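Local coordinates for iron-chelator utilization protein (Thermobifida fusca TM51, PDB 4YHB) that binds flavin-adenine dinucleotide and, as a siderophore-interacting oxidoreductase, probably takes part in releasing iron from ferric siderophores, at residues L238-G243 / R248-D253. Sequence-based numbering, arbitrary orientation.
Sequences LLKERG and RDFEVD
The last turn of helix 229-241 packs on the start of strand 250-256, with the CA atoms of L239 and F250 closest at 7.7 Å, and a short loop joins the two. This is the second half of a beta-alpha-beta unit in which strand 221-226 leads into the helix and the chain returns as an outer strand of the parallel sheet, in the region belonging to the NAD-ferredoxin clan. L239 and F250 carry the packing, and both are buried. The flat ring of F250 offers a broad apolar face, and CB of L239 lies over it, 4.1 Å from the centroid and 15° off the ring normal, a CH-pi contact. With CD1 extended anti to CA (chi2 171°), the leucine meets the ring where it joins CB, 3.7 Å from CD1 to CG of F250. A branched leucine suits this place because the same methyl also touches CG2 of V252, two residues along the strand, while V223 of the neighbouring strand touches both L239 and F250. K240 lays its aliphatic CG obliquely against CZ of F250, and its bent chain carries the ammonium away from the strand. G243, whose positive phi favours glycine, is the C-prime residue of a Schellman motif that ends the helix, its N bonded to O of K240 at 2.8 Å. Before the strand begins, D249 OD2 accepts a hydrogen bond from V245 N in the loop; R248 meets the same carboxylate edge-on through two weak bonds, NE to OD1 and NH2 to OD2 (3.4 Å).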
# COMPACT_ATOMS: atom_id res chain seq x y z
N LEU A 238 -13.55 14.75 -9.19
CA LEU A 238 -13.00 16.09 -9.20
C LEU A 238 -11.86 16.21 -10.21
O LEU A 238 -11.75 17.19 -10.94
CB LEU A 238 -12.52 16.46 -7.80
CG LEU A 238 -12.15 17.92 -7.54
CD1 LEU A 238 -13.39 18.80 -7.68
CD2 LEU A 238 -11.55 18.04 -6.16
N LEU A 239 -11.03 15.18 -10.27
CA LEU A 239 -9.90 15.15 -11.19
C LEU A 239 -10.36 15.07 -12.64
O LEU A 239 -9.79 15.71 -13.52
CB LEU A 239 -8.98 13.97 -10.88
CG LEU A 239 -8.31 14.02 -9.50
CD1 LEU A 239 -7.59 12.71 -9.19
CD2 LEU A 239 -7.34 15.19 -9.43
N LYS A 240 -11.40 14.27 -12.88
CA LYS A 240 -11.92 14.09 -14.23
C LYS A 240 -12.64 15.35 -14.71
O LYS A 240 -12.55 15.73 -15.88
CB LYS A 240 -12.85 12.88 -14.29
CG LYS A 240 -12.13 11.56 -14.49
CD LYS A 240 -12.87 10.41 -13.82
CE LYS A 240 -14.35 10.41 -14.17
NZ LYS A 240 -15.05 9.25 -13.54
N GLU A 241 -13.36 16.00 -13.79
CA GLU A 241 -14.10 17.22 -14.11
C GLU A 241 -13.18 18.38 -14.47
O GLU A 241 -13.62 19.35 -15.09
CB GLU A 241 -15.00 17.62 -12.94
CG GLU A 241 -16.21 16.73 -12.75
CD GLU A 241 -17.09 17.21 -11.62
OE1 GLU A 241 -16.71 18.18 -10.93
OE2 GLU A 241 -18.16 16.60 -11.41
N ARG A 242 -11.92 18.29 -14.08
CA ARG A 242 -10.94 19.29 -14.46
C ARG A 242 -10.17 18.83 -15.70
O ARG A 242 -9.14 19.39 -16.05
CB ARG A 242 -10.00 19.61 -13.29
CG ARG A 242 -10.77 20.15 -12.08
CD ARG A 242 -9.87 20.51 -10.90
NE ARG A 242 -9.28 19.35 -10.23
CZ ARG A 242 -8.44 19.43 -9.21
NH1 ARG A 242 -8.09 20.61 -8.72
NH2 ARG A 242 -7.95 18.33 -8.66
N GLY A 243 -10.68 17.78 -16.34
CA GLY A 243 -10.16 17.34 -17.62
C GLY A 243 -8.96 16.41 -17.58
O GLY A 243 -8.33 16.16 -18.61
N ARG A 248 -2.68 8.76 -17.16
CA ARG A 248 -1.77 9.76 -17.68
C ARG A 248 -1.53 10.90 -16.68
O ARG A 248 -0.39 11.26 -16.40
CB ARG A 248 -2.30 10.33 -19.00
CG ARG A 248 -1.32 11.22 -19.74
CD ARG A 248 -1.96 11.86 -20.96
NE ARG A 248 -2.99 12.84 -20.59
CZ ARG A 248 -3.88 13.35 -21.44
NH1 ARG A 248 -3.88 12.98 -22.71
NH2 ARG A 248 -4.77 14.23 -21.00
N ASP A 249 -2.61 11.45 -16.14
CA ASP A 249 -2.52 12.58 -15.22
C ASP A 249 -2.69 12.14 -13.77
O ASP A 249 -2.15 12.76 -12.85
CB ASP A 249 -3.57 13.64 -15.56
CG ASP A 249 -3.49 14.10 -17.01
OD1 ASP A 249 -2.36 14.31 -17.50
OD2 ASP A 249 -4.55 14.23 -17.64
N PHE A 250 -3.47 11.09 -13.57
CA PHE A 250 -3.71 10.62 -12.22
C PHE A 250 -3.95 9.12 -12.13
O PHE A 250 -4.13 8.44 -13.13
CB PHE A 250 -4.91 11.35 -11.60
CG PHE A 250 -6.24 10.97 -12.21
CD1 PHE A 250 -6.98 9.92 -11.70
CD2 PHE A 250 -6.74 11.68 -13.29
CE1 PHE A 250 -8.20 9.58 -12.27
CE2 PHE A 250 -7.95 11.35 -13.86
CZ PHE A 250 -8.69 10.30 -13.34
N GLU A 251 -3.92 8.64 -10.90
CA GLU A 251 -4.34 7.29 -10.56
C GLU A 251 -5.10 7.39 -9.25
O GLU A 251 -4.66 8.09 -8.33
CB GLU A 251 -3.14 6.36 -10.45
CG GLU A 251 -3.43 4.95 -10.88
CD GLU A 251 -3.60 4.83 -12.38
OE1 GLU A 251 -4.75 4.99 -12.85
OE2 GLU A 251 -2.59 4.56 -13.07
N VAL A 252 -6.23 6.72 -9.16
CA VAL A 252 -7.01 6.69 -7.92
C VAL A 252 -7.36 5.25 -7.63
O VAL A 252 -8.05 4.60 -8.42
CB VAL A 252 -8.28 7.54 -8.02
CG1 VAL A 252 -9.18 7.28 -6.82
CG2 VAL A 252 -7.93 9.01 -8.11
N ASP A 253 -6.87 4.73 -6.51
CA ASP A 253 -6.93 3.28 -6.26
C ASP A 253 -7.53 3.03 -4.88
O ASP A 253 -6.94 3.38 -3.86
CB ASP A 253 -5.53 2.66 -6.38
CG ASP A 253 -5.57 1.15 -6.68
OD1 ASP A 253 -6.66 0.54 -6.60
OD2 ASP A 253 -4.51 0.58 -7.00